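Local coordinates for pectinesterase A (Erwinia chrysanthemi, PDB 2NTP), which hydrolyses the methyl esters of galacturonate units in pectin, releasing methanol, probably as the first step in maceration and soft-rotting of plant tissue, at residues A[48-52]-A[53-57]; A[318-322]-A[323-327]. One frame throughout, in Å; residues are numbered along the deposited sequence.

Both contacts are local, and they come in series along the chain of a right-handed parallel beta-helix: contact 1 is a turn between two of its strands, contact 2 the start of a helix packed on its outside. Contact 1 (48-57) lies early, where strand 48-50 passes into strand 55-59. Contact 2 (318-327) lies after strand 300-304, leading into helix 322-325. Their centres are 36 Å apart and their nearest atoms about 25 Å. Both relate to the ten-strand parallel sheet: strand 55-59 belongs to it, whereas 318-327 only packs on its strands 264-268 and 300-304. Contact 1 therefore builds a coil, whereas contact 2 packs the C-terminal region against the coil stack. Neither includes an annotated site.

Contact 1: residues A[48-52]-A[53-57]; sequences LTITR and NNLHL
Ile50 and Leu55 make the apolar part of this turn. Leu55 sends CD2 into the fork of the isoleucine, 3.8 Å from Ile50 CD1 and equally far from Ile50 CG2, and the two side chains cross at about a right angle. Leu55 reaches back because its CG stands opposite the backbone N (chi1 174°), beside the carbonyl carbon. Closer to the backbone, Leu55 CB rests 3.7 Å from Arg52 O.

Water-mediated bonding joins the two sides of the bend. One water donates to Arg52 O at 2.7 Å and accepts from Leu55 N at 3.1 Å, bridging backbone polar groups on either side of Asn53 and Asn54. Asn54 has positive phi and psi, a left-handed helical conformation that fits the tight change of direction.

Among the polar side chains, His56 NE2 donates to Asn54 OD1 over 2.7 Å in an almost straight bond (171°). The acceptor lies in the imidazole plane, at the ring edge, whereas the donor is tilted 24° from the amide carbonyl plane. The other ring nitrogen, ND1, bonds Ser99 OG, so the ring's rotation is fixed from two sides. The extended Arg52 side chain carries NE to Pro29 O and NH1 to Thr33 O.

In the fold, the turn links strand 48-50, paired with strand 91-93, to strand 55-59 of the next sheet, a corner of a parallel beta-helix coil. Ile25 of helix 21-26 touches both Ile50 and Leu55, while Phe35 and Ile37 of strand 35-39 pack on Leu55.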
ATOM      1  N   LEU A  48      -8.935   6.297 -10.980  1.00 11.20           N
ATOM      2  CA  LEU A  48      -9.021   7.694 -10.563  1.00 11.20           C
ATOM      3  C   LEU A  48      -7.657   8.294 -10.263  1.00 11.14           C
ATOM      4  O   LEU A  48      -6.791   7.631  -9.690  1.00 10.69           O
ATOM      5  CB  LEU A  48      -9.916   7.826  -9.325  1.00 11.21           C
ATOM      6  CG  LEU A  48     -11.312   7.196  -9.378  1.00 11.76           C
ATOM      7  CD1 LEU A  48     -11.922   7.135  -7.982  1.00 12.32           C
ATOM      8  CD2 LEU A  48     -12.223   7.941 -10.345  1.00 12.79           C
ATOM      9  N   THR A  49      -7.480   9.554 -10.652  1.00 11.12           N
ATOM     10  CA  THR A  49      -6.307  10.330 -10.264  1.00 11.60           C
ATOM     11  C   THR A  49      -6.804  11.599  -9.592  1.00 11.92           C
ATOM     12  O   THR A  49      -7.539  12.387 -10.193  1.00 12.06           O
ATOM     13  CB  THR A  49      -5.394  10.661 -11.464  1.00 11.69           C
ATOM     14  OG1 THR A  49      -4.950   9.441 -12.064  1.00 11.91           O
ATOM     15  CG2 THR A  49      -4.178  11.475 -11.017  1.00 11.80           C
ATOM     16  N   ILE A  50      -6.420  11.769  -8.333  1.00 12.02           N
ATOM     17  CA  ILE A  50      -6.887  12.886  -7.517  1.00 12.29           C
ATOM     18  C   ILE A  50      -5.856  14.003  -7.526  1.00 12.42           C
ATOM     19  O   ILE A  50      -4.743  13.827  -7.033  1.00 12.29           O
ATOM     20  CB  ILE A  50      -7.163  12.441  -6.051  1.00 12.45           C
ATOM     21  CG1 ILE A  50      -8.166  11.275  -5.991  1.00 13.37           C
ATOM     22  CG2 ILE A  50      -7.578  13.634  -5.185  1.00 12.08           C
ATOM     23  CD1 ILE A  50      -9.415  11.441  -6.826  1.00 15.21           C
ATOM     24  N   THR A  51      -6.230  15.152  -8.084  1.00 12.85           N
ATOM     25  CA  THR A  51      -5.317  16.289  -8.189  1.00 13.54           C
ATOM     26  C   THR A  51      -5.856  17.515  -7.465  1.00 13.84           C
ATOM     27  O   THR A  51      -5.174  18.538  -7.384  1.00 14.81           O
ATOM     28  CB  THR A  51      -5.028  16.666  -9.661  1.00 13.45           C
ATOM     29  OG1 THR A  51      -6.261  16.959 -10.329  1.00 14.26           O
ATOM     30  CG2 THR A  51      -4.306  15.523 -10.376  1.00 13.81           C
ATOM     31  N   ARG A  52      -7.078  17.410  -6.958  1.00 13.87           N
ATOM     32  CA  ARG A  52      -7.692  18.495  -6.209  1.00 13.86           C
ATOM     33  C   ARG A  52      -7.450  18.322  -4.716  1.00 13.47           C
ATOM     34  O   ARG A  52      -7.745  17.271  -4.140  1.00 13.56           O
ATOM     35  CB  ARG A  52      -9.189  18.576  -6.481  1.00 14.09           C
ATOM     36  CG  ARG A  52      -9.809  19.887  -6.010  1.00 14.96           C
ATOM     37  CD  ARG A  52     -11.309  19.777  -5.949  1.00 16.26           C
ATOM     38  NE  ARG A  52     -11.943  21.032  -5.548  1.00 16.29           N
ATOM     39  CZ  ARG A  52     -12.079  21.441  -4.288  1.00 17.26           C
ATOM     40  NH1 ARG A  52     -11.607  20.712  -3.281  1.00 16.15           N
ATOM     41  NH2 ARG A  52     -12.687  22.592  -4.032  1.00 18.06           N
ATOM     42  N   ASN A  53      -6.918  19.376  -4.104  1.00 13.15           N
ATOM     43  CA  ASN A  53      -6.699  19.415  -2.661  1.00 12.49           C
ATOM     44  C   ASN A  53      -8.013  19.400  -1.889  1.00 12.03           C
ATOM     45  O   ASN A  53      -9.025  19.921  -2.368  1.00 11.76           O
ATOM     46  CB  ASN A  53      -5.901  20.665  -2.277  1.00 12.84           C
ATOM     47  CG  ASN A  53      -4.471  20.645  -2.804  1.00 12.94           C
ATOM     48  OD1 ASN A  53      -3.873  19.585  -3.008  1.00 13.53           O
ATOM     49  ND2 ASN A  53      -3.908  21.829  -3.011  1.00 14.89           N
ATOM     50  N   ASN A  54      -7.988  18.805  -0.693  1.00 11.36           N
ATOM     51  CA  ASN A  54      -9.129  18.834   0.228  1.00 11.08           C
ATOM     52  C   ASN A  54     -10.361  18.098  -0.317  1.00 10.90           C
ATOM     53  O   ASN A  54     -11.504  18.515  -0.097  1.00 10.87           O
ATOM     54  CB  ASN A  54      -9.464  20.295   0.588  1.00 11.21           C
ATOM     55  CG  ASN A  54      -9.983  20.464   2.010  1.00 11.38           C
ATOM     56  OD1 ASN A  54     -10.200  19.499   2.746  1.00 11.25           O
ATOM     57  ND2 ASN A  54     -10.188  21.718   2.401  1.00 11.21           N
ATOM     58  N   LEU A  55     -10.112  17.011  -1.049  1.00 10.57           N
ATOM     59  CA  LEU A  55     -11.178  16.148  -1.560  1.00 10.84           C
ATOM     60  C   LEU A  55     -11.352  14.954  -0.638  1.00 10.58           C
ATOM     61  O   LEU A  55     -10.360  14.400  -0.146  1.00 10.24           O
ATOM     62  CB  LEU A  55     -10.874  15.672  -2.984  1.00 11.32           C
ATOM     63  CG  LEU A  55     -11.870  14.653  -3.559  1.00 12.55           C
ATOM     64  CD1 LEU A  55     -13.212  15.312  -3.886  1.00 14.50           C
ATOM     65  CD2 LEU A  55     -11.295  13.948  -4.766  1.00 14.14           C
ATOM     66  N   HIS A  56     -12.607  14.570  -0.414  1.00 10.25           N
ATOM     67  CA  HIS A  56     -12.962  13.535   0.565  1.00 10.32           C
ATOM     68  C   HIS A  56     -14.044  12.603   0.032  1.00 10.52           C
ATOM     69  O   HIS A  56     -15.106  13.052  -0.412  1.00 10.52           O
ATOM     70  CB  HIS A  56     -13.391  14.183   1.882  1.00 10.14           C
ATOM     71  CG  HIS A  56     -12.435  15.229   2.361  1.00  9.85           C
ATOM     72  ND1 HIS A  56     -11.329  14.931   3.128  1.00  9.02           N
ATOM     73  CD2 HIS A  56     -12.386  16.563   2.132  1.00  9.39           C
ATOM     74  CE1 HIS A  56     -10.657  16.038   3.375  1.00  9.31           C
ATOM     75  NE2 HIS A  56     -11.268  17.041   2.769  1.00  9.16           N
ATOM     76  N   LEU A  57     -13.749  11.306   0.062  1.00 10.50           N
ATOM     77  CA  LEU A  57     -14.685  10.276  -0.376  1.00 10.43           C
ATOM     78  C   LEU A  57     -15.176   9.503   0.835  1.00 10.79           C
ATOM     79  O   LEU A  57     -14.381   9.144   1.700  1.00 10.49           O
ATOM     80  CB  LEU A  57     -14.023   9.319  -1.376  1.00 10.19           C
ATOM     81  CG  LEU A  57     -13.324   9.910  -2.608  1.00  9.88           C
ATOM     82  CD1 LEU A  57     -12.699   8.811  -3.461  1.00  9.93           C
ATOM     83  CD2 LEU A  57     -14.300  10.747  -3.450  1.00 10.50           C
TER
HETATM   84  O   HOH W   1      -7.352  15.831  -1.839  1.00  9.95           O

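Contact 2: residues A[318-322]-A[323-327]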
ATOM      1  N   ARG A 318      15.638  -7.238  15.615  1.00 14.58           N
ATOM      2  CA  ARG A 318      15.966  -6.197  16.583  1.00 14.54           C
ATOM      3  C   ARG A 318      14.729  -5.615  17.249  1.00 14.16           C
ATOM      4  O   ARG A 318      13.680  -5.450  16.618  1.00 13.43           O
ATOM      5  CB  ARG A 318      16.801  -5.085  15.941  1.00 14.80           C
ATOM      6  CG  ARG A 318      18.163  -5.544  15.432  1.00 16.44           C
ATOM      7  CD  ARG A 318      18.275  -5.391  13.920  1.00 20.21           C
ATOM      8  NE  ARG A 318      18.648  -4.031  13.562  1.00 21.46           N
ATOM      9  CZ  ARG A 318      18.531  -3.486  12.355  1.00 21.33           C
ATOM     10  NH1 ARG A 318      18.028  -4.169  11.331  1.00 20.78           N
ATOM     11  NH2 ARG A 318      18.916  -2.231  12.178  1.00 22.19           N
ATOM     12  N   GLN A 319      14.877  -5.306  18.533  1.00 13.80           N
ATOM     13  CA  GLN A 319      13.782  -4.828  19.356  1.00 13.76           C
ATOM     14  C   GLN A 319      14.053  -3.417  19.843  1.00 13.95           C
ATOM     15  O   GLN A 319      15.187  -3.073  20.188  1.00 14.00           O
ATOM     16  CB  GLN A 319      13.582  -5.754  20.558  1.00 13.76           C
ATOM     17  CG  GLN A 319      13.394  -7.229  20.202  1.00 13.64           C
ATOM     18  CD  GLN A 319      12.076  -7.512  19.501  1.00 13.72           C
ATOM     19  OE1 GLN A 319      11.021  -7.022  19.911  1.00 13.63           O
ATOM     20  NE2 GLN A 319      12.130  -8.308  18.436  1.00 13.00           N
ATOM     21  N   LEU A 320      13.005  -2.602  19.871  1.00 13.91           N
ATOM     22  CA  LEU A 320      13.094  -1.267  20.450  1.00 14.11           C
ATOM     23  C   LEU A 320      13.037  -1.342  21.968  1.00 14.60           C
ATOM     24  O   LEU A 320      12.362  -2.209  22.530  1.00 14.38           O
ATOM     25  CB  LEU A 320      11.946  -0.381  19.952  1.00 13.81           C
ATOM     26  CG  LEU A 320      11.788  -0.085  18.458  1.00 13.28           C
ATOM     27  CD1 LEU A 320      10.585   0.822  18.253  1.00 12.38           C
ATOM     28  CD2 LEU A 320      13.046   0.549  17.868  1.00 13.03           C
ATOM     29  N   THR A 321      13.745  -0.426  22.624  1.00 15.54           N
ATOM     30  CA  THR A 321      13.574  -0.204  24.058  1.00 16.13           C
ATOM     31  C   THR A 321      12.270   0.572  24.280  1.00 16.46           C
ATOM     32  O   THR A 321      11.700   1.119  23.329  1.00 16.12           O
ATOM     33  CB  THR A 321      14.745   0.607  24.653  1.00 16.23           C
ATOM     34  OG1 THR A 321      14.773   1.909  24.056  1.00 16.93           O
ATOM     35  CG2 THR A 321      16.085  -0.092  24.408  1.00 16.66           C
ATOM     36  N   ASP A 322      11.807   0.633  25.529  1.00 16.81           N
ATOM     37  CA  ASP A 322      10.635   1.441  25.880  1.00 17.26           C
ATOM     38  C   ASP A 322      10.811   2.903  25.451  1.00 17.14           C
ATOM     39  O   ASP A 322       9.906   3.501  24.865  1.00 17.15           O
ATOM     40  CB  ASP A 322      10.358   1.378  27.387  1.00 17.63           C
ATOM     41  CG  ASP A 322       9.925  -0.005  27.856  1.00 18.80           C
ATOM     42  OD1 ASP A 322       9.401  -0.801  27.039  1.00 19.11           O
ATOM     43  OD2 ASP A 322      10.107  -0.296  29.059  1.00 20.43           O
ATOM     44  N   ALA A 323      11.985   3.463  25.741  1.00 17.12           N
ATOM     45  CA  ALA A 323      12.322   4.836  25.360  1.00 16.84           C
ATOM     46  C   ALA A 323      12.268   5.047  23.847  1.00 16.69           C
ATOM     47  O   ALA A 323      11.746   6.062  23.379  1.00 16.58           O
ATOM     48  CB  ALA A 323      13.695   5.219  25.906  1.00 17.25           C
ATOM     49  N   GLN A 324      12.800   4.085  23.093  1.00 16.14           N
ATOM     50  CA  GLN A 324      12.791   4.149  21.630  1.00 15.95           C
ATOM     51  C   GLN A 324      11.374   4.030  21.070  1.00 15.28           C
ATOM     52  O   GLN A 324      11.030   4.708  20.101  1.00 15.01           O
ATOM     53  CB  GLN A 324      13.683   3.064  21.031  1.00 15.78           C
ATOM     54  CG  GLN A 324      15.178   3.360  21.113  1.00 16.77           C
ATOM     55  CD  GLN A 324      16.033   2.178  20.690  1.00 17.27           C
ATOM     56  OE1 GLN A 324      15.642   1.019  20.849  1.00 17.62           O
ATOM     57  NE2 GLN A 324      17.215   2.467  20.151  1.00 19.79           N
ATOM     58  N   ALA A 325      10.561   3.176  21.693  1.00 14.73           N
ATOM     59  CA  ALA A 325       9.158   2.991  21.300  1.00 14.58           C
ATOM     60  C   ALA A 325       8.332   4.271  21.429  1.00 14.56           C
ATOM     61  O   ALA A 325       7.404   4.493  20.652  1.00 14.51           O
ATOM     62  CB  ALA A 325       8.524   1.871  22.101  1.00 14.56           C
ATOM     63  N   ALA A 326       8.676   5.108  22.410  1.00 14.45           N
ATOM     64  CA  ALA A 326       7.986   6.378  22.645  1.00 14.59           C
ATOM     65  C   ALA A 326       8.184   7.382  21.508  1.00 14.67           C
ATOM     66  O   ALA A 326       7.480   8.392  21.438  1.00 14.80           O
ATOM     67  CB  ALA A 326       8.436   6.987  23.975  1.00 14.63           C
ATOM     68  N   GLU A 327       9.138   7.099  20.623  1.00 14.60           N
ATOM     69  CA  GLU A 327       9.406   7.960  19.470  1.00 14.95           C
ATOM     70  C   GLU A 327       8.468   7.670  18.299  1.00 14.43           C
ATOM     71  O   GLU A 327       8.500   8.375  17.287  1.00 14.39           O
ATOM     72  CB  GLU A 327      10.861   7.827  19.013  1.00 15.26           C
ATOM     73  CG  GLU A 327      11.906   8.179  20.073  1.00 17.59           C
ATOM     74  CD  GLU A 327      11.831   9.623  20.548  1.00 20.68           C
ATOM     75  OE1 GLU A 327      11.484  10.516  19.746  1.00 22.57           O
ATOM     76  OE2 GLU A 327      12.134   9.867  21.736  1.00 23.31           O
TER
HETATM   77  O   HOH W   2      17.073  -1.150  20.485  1.00 36.29           O
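Gln324 folds back over Thr321 at the start of helix 322-325, and its side chain can be traced atom by atom. CB lies 3.4 Å from Thr321 OG1 and also faces Leu320 CB. The first torsion sets CG opposite the carbonyl carbon (chi1 -76°), where it passes 3.3 Å from the same Thr321 OG1. Beyond CG the chain runs extended and carries the amide toward the residues preceding the helix, with CD 3.6 Å from Thr321 OG1. At the tip, OE1 accepts from Thr321 N at 3.0 Å in a nearly straight bond (170°), with the donor tilted only 16° from the amide carbonyl plane. A water gives OE1 a second hydrogen bond, at 2.6 Å, and donates to Gln319 O as well, tying the amide to the chain two residues before the capping threonine.

The return bond runs the other way: Gln324 N donates to Thr321 OG1 at 3.1 Å. The threonine hydroxyl thus caps a first-turn backbone N-H, while the glutamine carbonyl takes up the N-H of the capping residue. Helical bonding follows at once, with Ala325 N donating to Thr321 O over 2.9 Å.

Beneath the polar cap, Leu320 turns CD1 to Ala325 CA, 4.0 Å away, and packs on Phe302, Val266 and Leu268. Asp322 OD1 bonds Tyr304 OH, a further link to strand 300-304.

Reciprocal bonding between Thr321 at the N-cap and Gln324 three residues later defines a capping box, here starting a short surface helix packed against the outside of the beta-helix.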